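Local coordinates for type VI immunity protein Atu4351 (PDB 6ITW), which probably protects Agrobacterium from its own type VI secretion toxin, serving as the immunity partner of an effector-immunity pair, at residues F15-I29 and L41-K53. Residues are numbered along the deposited sequence; the frame is centred on the assembly and turned at random.
Sequences FGLPENPEIMGEADI and LDFIRHAGLGIWK
E19 and E22 of segment 15-29 pair antiparallel with I51 and L49 of segment 41-53, two hydrogen-bonded pairs whose register slips by one residue between them, a beta bulge. This short edge pairing belongs to the GAD-like domain and lies along strand 49-52, which on its other flank joins strand 57-59 of the large mixed sheet. E19 and I51 exchange both backbone bonds, E19 N to I51 O and I51 N to E19 O, and E22 and L49 do the same. At the bulge P21 CA packs 3.8 Å from G50 CA.

Beyond I51, W52 is gripped by the end of helix 9-15. F15 CB sits squarely over its five-membered ring, 3.3 Å from the centroid, a CH-pi contact; the phenyl ring continues obliquely past the six-membered ring, planes 44° apart. The indole NE1 donates to G16 O at 3.0 Å, tilted from the ring plane, and P18 lies alongside the indole, its CG also meeting A47 CB. F59 meets W52 edge-to-face.

Past the strand, the selenomethionine M24 runs extended from the backbone, CG opposite N (chi1 -171°), then bends at chi3, bringing CE to 3.3 Å from CD2 of L49, which shares the face of E22; its CB rests on I44 CG2. One water bridges M24 N to I44 O, and another joins P18 O to A47 O, tying the loop to helix 38-47.

Between the helices, I29 slides past L41 and lays CD1 against R45 CB. R45 forms a salt-bridge network that holds its guanidinium flat from two edges: NH1 donates to D42 OD1, and NE donates to the syn lone pair of E26 OE2 at 2.7 Å, the E26 carboxylate lying almost coplanar with the guanidinium.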
loop_
_atom_site.group_PDB
_atom_site.type_symbol
_atom_site.label_atom_id
_atom_site.label_comp_id
_atom_site.label_asym_id
_atom_site.label_seq_id
_atom_site.Cartn_x
_atom_site.Cartn_y
_atom_site.Cartn_z
ATOM N N PHE A 15 -10.851 8.553 -11.747
ATOM C CA PHE A 15 -11.388 7.482 -10.910
ATOM C C PHE A 15 -12.772 7.771 -10.327
ATOM O O PHE A 15 -13.405 6.853 -9.772
ATOM C CB PHE A 15 -10.386 7.157 -9.783
ATOM C CG PHE A 15 -8.982 6.832 -10.289
ATOM C CD1 PHE A 15 -8.797 5.956 -11.369
ATOM C CD2 PHE A 15 -7.858 7.406 -9.697
ATOM C CE1 PHE A 15 -7.507 5.644 -11.841
ATOM C CE2 PHE A 15 -6.554 7.100 -10.161
ATOM C CZ PHE A 15 -6.380 6.225 -11.236
ATOM N N GLY A 16 -13.281 8.996 -10.471
ATOM C CA GLY A 16 -14.544 9.345 -9.862
ATOM C C GLY A 16 -14.428 9.499 -8.353
ATOM O O GLY A 16 -13.340 9.625 -7.784
ATOM N N LEU A 17 -15.583 9.465 -7.699
ATOM C CA LEU A 17 -15.631 9.597 -6.253
ATOM C C LEU A 17 -15.246 8.279 -5.597
ATOM O O LEU A 17 -15.741 7.224 -6.005
ATOM C CB LEU A 17 -17.024 9.988 -5.780
ATOM C CG LEU A 17 -17.570 11.329 -6.249
ATOM C CD1 LEU A 17 -19.088 11.399 -5.995
ATOM C CD2 LEU A 17 -16.843 12.436 -5.533
ATOM N N PRO A 18 -14.404 8.296 -4.569
ATOM C CA PRO A 18 -14.203 7.073 -3.789
ATOM C C PRO A 18 -15.529 6.520 -3.277
ATOM O O PRO A 18 -16.266 7.211 -2.576
ATOM C CB PRO A 18 -13.283 7.532 -2.659
ATOM C CG PRO A 18 -12.559 8.722 -3.246
ATOM C CD PRO A 18 -13.525 9.397 -4.137
ATOM N N GLU A 19 -15.835 5.277 -3.638
ATOM C CA GLU A 19 -17.121 4.654 -3.348
ATOM C C GLU A 19 -17.206 4.169 -1.896
ATOM O O GLU A 19 -16.214 3.742 -1.302
ATOM C CB GLU A 19 -17.312 3.497 -4.323
ATOM C CG GLU A 19 -18.652 2.760 -4.297
ATOM C CD GLU A 19 -18.700 1.635 -5.360
ATOM O OE1 GLU A 19 -17.888 0.666 -5.283
ATOM O OE2 GLU A 19 -19.529 1.744 -6.292
ATOM N N ASN A 20 -18.405 4.243 -1.320
ATOM C CA ASN A 20 -18.662 3.794 0.046
ATOM C C ASN A 20 -17.619 4.312 1.042
ATOM O O ASN A 20 -16.990 3.522 1.748
ATOM C CB ASN A 20 -18.723 2.273 0.122
ATOM C CG ASN A 20 -19.736 1.661 -0.811
ATOM O OD1 ASN A 20 -19.417 0.707 -1.534
ATOM N ND2 ASN A 20 -20.971 2.175 -0.785
ATOM N N PRO A 21 -17.402 5.621 1.115
ATOM C CA PRO A 21 -16.296 6.123 1.946
ATOM C C PRO A 21 -16.577 5.989 3.439
ATOM O O PRO A 21 -17.703 6.178 3.905
ATOM C CB PRO A 21 -16.188 7.596 1.535
ATOM C CG PRO A 21 -17.587 7.958 1.117
ATOM C CD PRO A 21 -18.148 6.718 0.461
ATOM N N GLU A 22 -15.530 5.637 4.183
ATOM C CA GLU A 22 -15.493 5.782 5.630
ATOM C C GLU A 22 -14.915 7.158 5.966
ATOM O O GLU A 22 -14.002 7.639 5.286
ATOM C CB GLU A 22 -14.651 4.649 6.227
ATOM C CG GLU A 22 -14.180 4.781 7.667
ATOM C CD GLU A 22 -13.301 3.583 8.107
ATOM O OE1 GLU A 22 -12.119 3.805 8.456
ATOM O OE2 GLU A 22 -13.790 2.417 8.099
ATOM N N ILE A 23 -15.474 7.806 6.992
ATOM C CA ILE A 23 -15.072 9.157 7.386
ATOM C C ILE A 23 -13.758 9.103 8.152
ATOM O O ILE A 23 -13.563 8.244 9.023
ATOM C CB ILE A 23 -16.168 9.820 8.242
ATOM C CG1 ILE A 23 -17.326 10.278 7.373
ATOM C CG2 ILE A 23 -15.609 11.019 9.036
ATOM C CD1 ILE A 23 -18.465 10.855 8.191
HETATM N N MSE A 24 -12.845 10.019 7.841
HETATM C CA MSE A 24 -11.663 10.181 8.694
HETATM C C MSE A 24 -11.883 11.418 9.563
HETATM O O MSE A 24 -11.998 12.533 9.044
HETATM C CB MSE A 24 -10.373 10.302 7.877
HETATM C CG MSE A 24 -9.137 10.240 8.742
HETATM SE SE MSE A 24 -7.444 10.252 7.786
HETATM C CE MSE A 24 -7.572 8.553 6.982
ATOM N N GLY A 25 -11.978 11.203 10.882
ATOM C CA GLY A 25 -12.336 12.278 11.791
ATOM C C GLY A 25 -11.258 13.339 11.920
ATOM O O GLY A 25 -10.082 13.139 11.589
ATOM N N GLU A 26 -11.669 14.501 12.433
ATOM C CA GLU A 26 -10.729 15.617 12.535
ATOM C C GLU A 26 -9.625 15.332 13.547
ATOM O O GLU A 26 -8.468 15.711 13.329
ATOM C CB GLU A 26 -11.468 16.906 12.883
ATOM C CG GLU A 26 -12.107 17.543 11.664
ATOM C CD GLU A 26 -11.080 17.913 10.605
ATOM O OE1 GLU A 26 -9.885 18.081 10.952
ATOM O OE2 GLU A 26 -11.462 18.038 9.423
ATOM N N ALA A 27 -9.951 14.652 14.649
ATOM C CA ALA A 27 -8.904 14.272 15.593
ATOM C C ALA A 27 -7.831 13.437 14.899
ATOM O O ALA A 27 -6.633 13.724 15.016
ATOM C CB ALA A 27 -9.507 13.516 16.782
ATOM N N ASP A 28 -8.253 12.417 14.138
ATOM C CA ASP A 28 -7.305 11.614 13.366
ATOM C C ASP A 28 -6.501 12.471 12.384
ATOM O O ASP A 28 -5.275 12.336 12.296
ATOM C CB ASP A 28 -8.051 10.487 12.643
ATOM C CG ASP A 28 -8.349 9.307 13.562
ATOM O OD1 ASP A 28 -7.861 9.320 14.715
ATOM O OD2 ASP A 28 -9.073 8.373 13.143
ATOM N N ILE A 29 -7.164 13.377 11.654
ATOM C CA ILE A 29 -6.435 14.221 10.706
ATOM C C ILE A 29 -5.495 15.174 11.442
ATOM O O ILE A 29 -4.430 15.542 10.921
ATOM C CB ILE A 29 -7.413 14.991 9.792
ATOM C CG1 ILE A 29 -8.276 14.033 8.969
ATOM C CG2 ILE A 29 -6.670 15.948 8.837
ATOM C CD1 ILE A 29 -9.215 14.759 8.009
ATOM N N LEU A 41 -4.329 15.441 2.980
ATOM C CA LEU A 41 -5.260 15.318 4.099
ATOM C C LEU A 41 -6.564 16.050 3.800
ATOM O O LEU A 41 -7.651 15.575 4.156
ATOM C CB LEU A 41 -4.622 15.838 5.382
ATOM C CG LEU A 41 -3.480 14.999 5.959
ATOM C CD1 LEU A 41 -2.813 15.740 7.138
ATOM C CD2 LEU A 41 -3.983 13.607 6.385
ATOM N N ASP A 42 -6.479 17.191 3.119
ATOM C CA ASP A 42 -7.694 17.904 2.758
ATOM C C ASP A 42 -8.517 17.123 1.735
ATOM O O ASP A 42 -9.750 17.074 1.831
ATOM C CB ASP A 42 -7.352 19.302 2.239
ATOM C CG ASP A 42 -8.577 20.214 2.218
ATOM O OD1 ASP A 42 -9.297 20.248 3.249
ATOM O OD2 ASP A 42 -8.833 20.872 1.179
ATOM N N PHE A 43 -7.856 16.495 0.762
ATOM C CA PHE A 43 -8.543 15.546 -0.115
ATOM C C PHE A 43 -9.344 14.513 0.694
ATOM O O PHE A 43 -10.549 14.322 0.468
ATOM C CB PHE A 43 -7.518 14.872 -1.031
ATOM C CG PHE A 43 -8.078 13.751 -1.846
ATOM C CD1 PHE A 43 -8.997 14.002 -2.859
ATOM C CD2 PHE A 43 -7.691 12.437 -1.598
ATOM C CE1 PHE A 43 -9.520 12.957 -3.625
ATOM C CE2 PHE A 43 -8.189 11.382 -2.361
ATOM C CZ PHE A 43 -9.108 11.639 -3.376
ATOM N N ILE A 44 -8.707 13.880 1.685
ATOM C CA ILE A 44 -9.401 12.880 2.498
ATOM C C ILE A 44 -10.525 13.513 3.317
ATOM O O ILE A 44 -11.601 12.916 3.500
ATOM C CB ILE A 44 -8.392 12.154 3.400
ATOM C CG1 ILE A 44 -7.405 11.386 2.534
ATOM C CG2 ILE A 44 -9.119 11.235 4.374
ATOM C CD1 ILE A 44 -8.060 10.487 1.530
ATOM N N ARG A 45 -10.285 14.714 3.848
ATOM C CA ARG A 45 -11.323 15.408 4.607
ATOM C C ARG A 45 -12.596 15.565 3.778
ATOM O O ARG A 45 -13.709 15.398 4.288
ATOM C CB ARG A 45 -10.807 16.777 5.064
ATOM C CG ARG A 45 -11.852 17.639 5.767
ATOM C CD ARG A 45 -11.325 19.064 6.066
ATOM N NE ARG A 45 -10.348 19.038 7.146
ATOM C CZ ARG A 45 -9.048 19.265 6.992
ATOM N NH1 ARG A 45 -8.551 19.555 5.796
ATOM N NH2 ARG A 45 -8.244 19.195 8.042
ATOM N N HIS A 46 -12.443 15.855 2.489
ATOM C CA HIS A 46 -13.585 16.018 1.604
ATOM C C HIS A 46 -14.135 14.681 1.123
ATOM O O HIS A 46 -15.340 14.412 1.244
ATOM C CB HIS A 46 -13.175 16.881 0.418
ATOM C CG HIS A 46 -13.273 18.345 0.692
ATOM N ND1 HIS A 46 -12.185 19.107 1.062
ATOM C CD2 HIS A 46 -14.335 19.186 0.669
ATOM C CE1 HIS A 46 -12.572 20.357 1.245
ATOM N NE2 HIS A 46 -13.869 20.431 1.009
ATOM N N ALA A 47 -13.279 13.834 0.555
ATOM C CA ALA A 47 -13.784 12.641 -0.109
ATOM C C ALA A 47 -13.987 11.472 0.841
ATOM O O ALA A 47 -14.663 10.511 0.468
ATOM C CB ALA A 47 -12.847 12.228 -1.252
ATOM N N GLY A 48 -13.448 11.533 2.060
ATOM C CA GLY A 48 -13.461 10.357 2.903
ATOM C C GLY A 48 -12.473 9.298 2.424
ATOM O O GLY A 48 -11.573 9.557 1.624
ATOM N N LEU A 49 -12.666 8.081 2.936
ATOM C CA LEU A 49 -11.777 6.935 2.721
ATOM C C LEU A 49 -12.556 5.840 2.007
ATOM O O LEU A 49 -13.199 5.021 2.664
ATOM C CB LEU A 49 -11.246 6.409 4.029
ATOM C CG LEU A 49 -10.367 7.293 4.894
ATOM C CD1 LEU A 49 -10.289 6.670 6.287
ATOM C CD2 LEU A 49 -8.993 7.432 4.240
ATOM N N GLY A 50 -12.480 5.804 0.679
ATOM C CA GLY A 50 -13.293 4.870 -0.076
ATOM C C GLY A 50 -12.566 4.028 -1.107
ATOM O O GLY A 50 -11.330 3.910 -1.094
ATOM N N ILE A 51 -13.349 3.436 -2.013
ATOM C CA ILE A 51 -12.882 2.428 -2.961
ATOM C C ILE A 51 -12.896 3.008 -4.368
ATOM O O ILE A 51 -13.798 3.779 -4.721
ATOM C CB ILE A 51 -13.758 1.164 -2.882
ATOM C CG1 ILE A 51 -13.572 0.472 -1.538
ATOM C CG2 ILE A 51 -13.398 0.199 -4.005
ATOM C CD1 ILE A 51 -14.455 -0.767 -1.339
ATOM N N TRP A 52 -11.874 2.665 -5.157
ATOM C CA TRP A 52 -11.763 3.013 -6.567
ATOM C C TRP A 52 -11.681 1.742 -7.410
ATOM O O TRP A 52 -11.265 0.680 -6.922
ATOM C CB TRP A 52 -10.515 3.881 -6.818
ATOM C CG TRP A 52 -10.745 5.367 -6.666
ATOM C CD1 TRP A 52 -11.950 6.023 -6.674
ATOM C CD2 TRP A 52 -9.740 6.380 -6.487
ATOM N NE1 TRP A 52 -11.755 7.382 -6.509
ATOM C CE2 TRP A 52 -10.409 7.625 -6.394
ATOM C CE3 TRP A 52 -8.341 6.354 -6.398
ATOM C CZ2 TRP A 52 -9.724 8.833 -6.216
ATOM C CZ3 TRP A 52 -7.665 7.551 -6.218
ATOM C CH2 TRP A 52 -8.356 8.775 -6.124
ATOM N N LYS A 53 -12.100 1.847 -8.678
ATOM C CA LYS A 53 -11.938 0.773 -9.679
ATOM C C LYS A 53 -12.438 -0.574 -9.158
ATOM O O LYS A 53 -11.832 -1.624 -9.385
ATOM C CB LYS A 53 -10.481 0.666 -10.118
ATOM C CG LYS A 53 -9.892 1.961 -10.685
ATOM C CD LYS A 53 -10.239 2.108 -12.148
ATOM C CE LYS A 53 -9.447 1.125 -13.022
ATOM N NZ LYS A 53 -10.300 0.575 -14.132
HETATM O O HOH W 1 -12.860 4.006 -9.832
HETATM O O HOH W 2 -15.912 9.967 -1.845
HETATM O O HOH W 3 -13.037 11.966 5.830
#